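Local structure of putative fructosamine-3-kinase (Thermobifida fusca YX, 3F7W) at residues A[59-62]-A[63-67]; A[142-146]-A[147-151]; A[223-226]-A[227-231]. The protein is probably a small-molecule kinase of the fructosamine kinase family, with a protein-kinase-like fold, though its actual substrate is unknown. All blocks are in the same frame, centred on the assembly; numbering follows the deposited sequence. Where two conformers were deposited one is given.

Contact 1: A[59-62]-A[63-67]. With EDO (1,2-ethanediol), chain G.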
# COMPACT_ATOMS: atom_id res chain seq x y z
N ARG A 59 10.30 -9.10 4.82
CA ARG A 59 10.53 -9.60 3.48
C ARG A 59 9.50 -9.07 2.48
O ARG A 59 9.85 -8.70 1.36
CB ARG A 59 10.48 -11.12 3.51
CG ARG A 59 10.44 -11.79 2.14
CD ARG A 59 10.53 -13.29 2.31
NE ARG A 59 11.87 -13.64 2.78
CZ ARG A 59 12.87 -14.04 2.01
NH1 ARG A 59 12.71 -14.16 0.70
NH2 ARG A 59 14.05 -14.31 2.56
N ALA A 60 8.23 -9.06 2.87
CA ALA A 60 7.17 -8.60 1.97
C ALA A 60 7.41 -7.16 1.54
O ALA A 60 7.19 -6.80 0.35
CB ALA A 60 5.78 -8.74 2.69
N GLU A 61 7.83 -6.32 2.47
CA GLU A 61 8.12 -4.93 2.16
C GLU A 61 9.43 -4.81 1.33
O GLU A 61 9.44 -4.07 0.36
CB GLU A 61 8.18 -4.06 3.40
CG GLU A 61 8.28 -2.55 2.99
CD GLU A 61 8.15 -1.53 4.09
OE1 GLU A 61 7.70 -1.85 5.19
OE2 GLU A 61 8.51 -0.36 3.81
N ALA A 62 10.49 -5.51 1.72
CA ALA A 62 11.79 -5.41 0.99
C ALA A 62 11.59 -5.86 -0.47
O ALA A 62 12.04 -5.18 -1.43
CB ALA A 62 12.90 -6.23 1.68
N LEU A 63 10.94 -7.01 -0.65
CA LEU A 63 10.70 -7.55 -1.99
C LEU A 63 9.71 -6.68 -2.75
O LEU A 63 9.86 -6.46 -3.97
CB LEU A 63 10.24 -9.00 -1.93
CG LEU A 63 11.25 -10.04 -1.37
CD1 LEU A 63 10.76 -11.47 -1.60
CD2 LEU A 63 12.64 -9.86 -1.98
N GLY A 64 8.71 -6.17 -2.05
CA GLY A 64 7.70 -5.32 -2.67
C GLY A 64 8.31 -4.01 -3.13
O GLY A 64 8.02 -3.55 -4.21
N LEU A 65 9.19 -3.43 -2.31
CA LEU A 65 9.89 -2.20 -2.71
C LEU A 65 10.76 -2.43 -3.95
O LEU A 65 10.77 -1.61 -4.89
CB LEU A 65 10.73 -1.65 -1.56
CG LEU A 65 10.05 -0.94 -0.40
CD1 LEU A 65 10.99 -0.75 0.83
CD2 LEU A 65 9.42 0.40 -0.84
N ASP A 66 11.47 -3.56 -3.99
CA ASP A 66 12.34 -3.87 -5.12
C ASP A 66 11.54 -4.04 -6.39
O ASP A 66 11.91 -3.56 -7.45
CB ASP A 66 13.17 -5.13 -4.83
CG ASP A 66 14.01 -5.58 -6.01
OD1 ASP A 66 14.98 -4.90 -6.35
OD2 ASP A 66 13.70 -6.63 -6.58
N TRP A 67 10.44 -4.75 -6.27
CA TRP A 67 9.61 -5.07 -7.41
C TRP A 67 8.85 -3.85 -7.92
O TRP A 67 8.74 -3.61 -9.12
CB TRP A 67 8.67 -6.19 -6.99
CG TRP A 67 7.72 -6.70 -8.05
CD1 TRP A 67 8.01 -7.55 -9.09
CD2 TRP A 67 6.30 -6.48 -8.11
NE1 TRP A 67 6.87 -7.82 -9.83
CE2 TRP A 67 5.80 -7.19 -9.23
CE3 TRP A 67 5.40 -5.75 -7.31
CZ2 TRP A 67 4.44 -7.19 -9.57
CZ3 TRP A 67 4.07 -5.74 -7.66
CH2 TRP A 67 3.59 -6.47 -8.76
C1 EDO G . 7.28 -3.22 8.58
O1 EDO G . 6.36 -2.18 8.21
C2 EDO G . 7.00 -4.40 7.70
O2 EDO G . 7.39 -3.98 6.42
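Glu61 and Leu65, one helical turn apart, run side by side and point the same way. Leu65 CD1 lies 3.9 Å from both CG and OE2 of Glu61, touching the stem of the acid and one carboxylate oxygen. In the backbone, Leu65 N bonds to Glu61 O at 2.8 Å (160°). Arg59 and Leu63 are spaced much alike: CG and the NH1 end of Arg59 both come to Leu63 CD1, at 3.8 and 4.0 Å, the arginine chain bending at chi3 (-69°). Burial is what separates the two sides. Ala62 and Leu65 are buried, with Leu87 and Trp82 covering the first and Met89 and Val79 touching the second. Arg59 is exposed and modelled in two conformers, consistent with a loosely held side chain; exposed Asp66 has its salt bridge with Arg70, farther along the chain. With CG anti to N (chi1 -172°) and the chain extended beyond it, Glu61 carries OE1 away from the helix to Lys45 and to a bound ethanediol. The nearer hydroxyl, O2, is 2.5 Å from Glu61 OE1, a very short bond whose length is doubtful; O1 bonds it weakly at 3.3 Å. A glutamate on helix 57-68 in a salt bridge with a lysine on strand 41-46 is consistent with the helix C glutamate and strand 3 lysine pair of protein-kinase-like folds.

Contact 2: A[142-146]-A[147-151]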
# COMPACT_ATOMS: atom_id res chain seq x y z
N PRO A 142 -11.92 -10.55 -10.53
CA PRO A 142 -13.05 -10.72 -9.61
C PRO A 142 -12.84 -11.83 -8.59
O PRO A 142 -13.13 -11.63 -7.41
CB PRO A 142 -14.24 -11.06 -10.56
CG PRO A 142 -13.85 -10.45 -11.86
CD PRO A 142 -12.35 -10.66 -11.94
N GLU A 143 -12.31 -12.96 -9.02
CA GLU A 143 -12.01 -14.07 -8.11
C GLU A 143 -10.92 -13.71 -7.08
O GLU A 143 -11.03 -14.02 -5.90
CB GLU A 143 -11.58 -15.30 -8.91
CG GLU A 143 -12.71 -15.96 -9.71
CD GLU A 143 -13.21 -15.16 -10.93
OE1 GLU A 143 -12.49 -14.30 -11.50
OE2 GLU A 143 -14.36 -15.44 -11.33
N PHE A 144 -9.84 -13.13 -7.57
CA PHE A 144 -8.79 -12.65 -6.71
C PHE A 144 -9.33 -11.68 -5.64
O PHE A 144 -9.04 -11.81 -4.45
CB PHE A 144 -7.72 -11.98 -7.58
CG PHE A 144 -6.71 -11.21 -6.81
CD1 PHE A 144 -5.73 -11.86 -6.08
CD2 PHE A 144 -6.73 -9.82 -6.84
CE1 PHE A 144 -4.80 -11.13 -5.36
CE2 PHE A 144 -5.78 -9.09 -6.13
CZ PHE A 144 -4.83 -9.75 -5.40
N TYR A 145 -10.12 -10.70 -6.07
CA TYR A 145 -10.57 -9.66 -5.15
C TYR A 145 -11.52 -10.25 -4.10
O TYR A 145 -11.31 -10.07 -2.90
CB TYR A 145 -11.27 -8.57 -5.93
CG TYR A 145 -11.53 -7.30 -5.15
CD1 TYR A 145 -10.47 -6.58 -4.61
CD2 TYR A 145 -12.81 -6.79 -4.99
CE1 TYR A 145 -10.69 -5.38 -3.91
CE2 TYR A 145 -13.04 -5.60 -4.31
CZ TYR A 145 -11.98 -4.90 -3.76
OH TYR A 145 -12.18 -3.72 -3.07
N ALA A 146 -12.52 -11.00 -4.55
CA ALA A 146 -13.49 -11.62 -3.65
C ALA A 146 -12.80 -12.53 -2.63
O ALA A 146 -12.95 -12.35 -1.42
CB ALA A 146 -14.57 -12.38 -4.43
N GLU A 147 -11.98 -13.46 -3.11
CA GLU A 147 -11.48 -14.56 -2.29
C GLU A 147 -10.24 -14.18 -1.46
O GLU A 147 -10.05 -14.70 -0.35
CB GLU A 147 -11.13 -15.75 -3.16
CG GLU A 147 -12.32 -16.30 -3.95
CD GLU A 147 -11.91 -17.28 -5.03
OE1 GLU A 147 -10.89 -17.94 -4.87
OE2 GLU A 147 -12.64 -17.42 -6.03
N GLN A 148 -9.44 -13.27 -2.00
CA GLN A 148 -8.16 -12.86 -1.38
C GLN A 148 -8.10 -11.43 -0.84
O GLN A 148 -7.19 -11.11 -0.05
CB GLN A 148 -7.00 -13.12 -2.37
CG GLN A 148 -6.90 -14.62 -2.65
CD GLN A 148 -5.87 -15.02 -3.70
OE1 GLN A 148 -6.11 -16.00 -4.40
NE2 GLN A 148 -4.72 -14.31 -3.80
N ARG A 149 -9.02 -10.56 -1.25
CA ARG A 149 -9.03 -9.17 -0.79
C ARG A 149 -10.26 -8.76 0.04
O ARG A 149 -10.19 -7.79 0.80
CB ARG A 149 -8.79 -8.20 -1.96
CG ARG A 149 -7.36 -8.32 -2.61
CD ARG A 149 -6.28 -7.84 -1.66
NE ARG A 149 -4.93 -8.02 -2.15
CZ ARG A 149 -4.22 -9.15 -2.04
NH1 ARG A 149 -4.75 -10.24 -1.48
NH2 ARG A 149 -2.98 -9.20 -2.49
N ILE A 150 -11.37 -9.50 -0.11
CA ILE A 150 -12.61 -9.16 0.59
C ILE A 150 -12.96 -10.19 1.66
O ILE A 150 -13.06 -9.84 2.84
CB ILE A 150 -13.81 -8.99 -0.39
CG1 ILE A 150 -13.53 -7.85 -1.39
CG2 ILE A 150 -15.13 -8.70 0.41
CD1 ILE A 150 -13.30 -6.49 -0.74
N LEU A 151 -13.16 -11.44 1.26
CA LEU A 151 -13.75 -12.43 2.17
C LEU A 151 -12.94 -12.63 3.46
O LEU A 151 -13.51 -12.69 4.55
CB LEU A 151 -14.00 -13.77 1.45
CG LEU A 151 -15.23 -13.79 0.52
CD1 LEU A 151 -15.34 -15.10 -0.33
CD2 LEU A 151 -16.50 -13.60 1.34
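The ring of Phe144 meets both Gln148 and Arg149. Its CZ stands 3.4 Å above the guanidinium plane of Arg149, over the centre, with ring and guanidinium planes 59° apart, so the ring tilts into the flat group instead of stacking on it. Gln148 NE2 comes at the edge of the same ring, near its plane, 3.5 Å from Phe144 CD1. Asp134 and Thr136 carbonyls hold Gln148 NE2; Asp134 and Asn135 hold Arg149, whose NH1 also bonds Gln148 O at 3.0 Å, in the guanidinium plane, helping to fix its rotation.

Ala146 contributes through its backbone. Its O receives Leu151 N at 2.8 Å and 164°, five residues on. Tyr145 O keeps its i+4 bond from Arg149 N (2.9 Å) and takes Ile150 N weakly as well; such i+5 bonds mark a pi-type turn, a local widening of helix 141-159. Ile150, at the end of that turn, lays CG1 over one face of the Tyr145 ring, 4.0 Å from its centroid, a CH-pi contact.

Glu147, with CG beside its backbone N (chi1 -60°), runs alongside Glu143, placing OE2 3.7 Å from Glu143 CB. Their OE2 atoms are 5.9 Å apart; Arg138 pairs with Glu147 OE1, and Thr140 binds Glu143 OE1.

Contact 3: A[223-226]-A[227-231]; sequences LAML and ALFGL
Met225 and Phe229 form a Met-aromatic contact close to the C-terminal end of helix 219-229. Met225 is selenomethionine here, and its SE lies 5.3 Å from the ring centroid, 88° off the ring normal: the heavy atom meets the edge of the ring, not a face. Its nearest ring atom is CE2 of Phe229, at 4.0 Å from SE. The side chain reaches this place because CG is anti to the backbone N (chi1 -174°) and the chain then bends at chi2, turning SE towards the following turn of the helix.

Apolar packing extends the contact in two directions. Leu228 CD2 also touches Met225 SE, so two residues share the one large atom. Leu226 of the helix and Leu231 beyond it lie side by side, with Leu226 CD2 3.8 Å from Leu231 CD1; Leu234 covers the former, Val200 both, and Trp202 the latter. Met225 itself also rests on Asp194, Pro262 and His266, joining this helix to helix 251-270 and to the loop that leads from strand 189-191 to strand 200-203.

The backbone bonds are helical at first, Ala227 N to Leu223 O at 3.2 Å and Leu228 N to Ala224 O at 2.8 Å. Gly230 then leaves helical geometry with phi 82°, and a water is placed to donate to Met225 O (2.9 Å) and Gly230 O (2.8 Å), though it has more acceptors near it than protons to give.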
# COMPACT_ATOMS: atom_id res chain seq x y z
N LEU A 223 -5.63 4.36 -6.95
CA LEU A 223 -6.30 5.64 -7.16
C LEU A 223 -7.53 5.77 -6.26
O LEU A 223 -7.85 6.87 -5.81
CB LEU A 223 -6.66 5.83 -8.63
CG LEU A 223 -5.57 6.46 -9.52
CD1 LEU A 223 -4.21 5.91 -9.18
CD2 LEU A 223 -5.90 6.24 -10.98
N ALA A 224 -8.21 4.66 -6.00
CA ALA A 224 -9.38 4.67 -5.12
C ALA A 224 -8.93 4.90 -3.67
O ALA A 224 -9.66 5.52 -2.90
CB ALA A 224 -10.17 3.38 -5.24
N MSE A 225 -7.75 4.41 -3.30
CA MSE A 225 -7.23 4.63 -1.95
C MSE A 225 -6.83 6.09 -1.77
O MSE A 225 -7.04 6.65 -0.69
CB MSE A 225 -6.04 3.70 -1.65
CG MSE A 225 -5.54 3.76 -0.25
SE MSE A 225 -6.94 3.12 0.98
CE MSE A 225 -5.85 2.55 2.55
N LEU A 226 -6.25 6.69 -2.80
CA LEU A 226 -5.97 8.14 -2.76
C LEU A 226 -7.26 8.94 -2.51
O LEU A 226 -7.30 9.88 -1.72
CB LEU A 226 -5.28 8.61 -4.04
CG LEU A 226 -3.83 8.12 -4.22
CD1 LEU A 226 -3.36 8.51 -5.64
CD2 LEU A 226 -2.92 8.70 -3.10
N ALA A 227 -8.34 8.51 -3.16
CA ALA A 227 -9.61 9.15 -3.03
C ALA A 227 -10.24 8.90 -1.65
O ALA A 227 -10.81 9.80 -1.08
CB ALA A 227 -10.57 8.70 -4.18
N LEU A 228 -10.10 7.68 -1.12
CA LEU A 228 -10.82 7.30 0.09
C LEU A 228 -10.53 8.25 1.27
O LEU A 228 -11.45 8.72 1.93
CB LEU A 228 -10.49 5.88 0.45
CG LEU A 228 -11.17 5.26 1.68
CD1 LEU A 228 -12.66 5.37 1.57
CD2 LEU A 228 -10.77 3.79 1.81
N PHE A 229 -9.26 8.50 1.54
CA PHE A 229 -8.88 9.42 2.63
C PHE A 229 -8.40 10.77 2.10
O PHE A 229 -7.99 11.65 2.86
CB PHE A 229 -7.85 8.77 3.54
CG PHE A 229 -8.35 7.50 4.15
CD1 PHE A 229 -9.14 7.54 5.29
CD2 PHE A 229 -8.11 6.28 3.54
CE1 PHE A 229 -9.66 6.36 5.82
CE2 PHE A 229 -8.60 5.11 4.07
CZ PHE A 229 -9.40 5.17 5.22
N GLY A 230 -8.50 10.94 0.80
CA GLY A 230 -8.21 12.22 0.16
C GLY A 230 -6.71 12.40 -0.04
O GLY A 230 -5.91 11.68 0.55
N LEU A 231 -6.36 13.38 -0.87
CA LEU A 231 -4.96 13.69 -1.16
C LEU A 231 -4.89 15.12 -1.62
O LEU A 231 -5.76 15.55 -2.37
CB LEU A 231 -4.45 12.82 -2.31
CG LEU A 231 -2.95 12.91 -2.63
CD1 LEU A 231 -2.13 12.13 -1.58
CD2 LEU A 231 -2.66 12.42 -4.07
O HOH W 1 -5.81 8.88 0.76

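Overall arrangement
The three helical contacts follow one another along the chain without touching. Contact 1 packs against the five-stranded sheet, and its centre is 22 Å from that of contact 2 and 23 Å from that of contact 3, with which it lies on opposite sides of the chain's centre. Contacts 2 and 3 belong to the helical part; their nearest atoms are about 8 Å apart, and both lean on helix 251-270. In a kinase-like fold the cleft lies between these two parts, consistent with contact 1 facing it: the side chain of Glu61 comes about 7 Å from an unidentified bound ligand. Contact 3 touches Asp194, in a loop that in kinase-like folds probably lines the cleft.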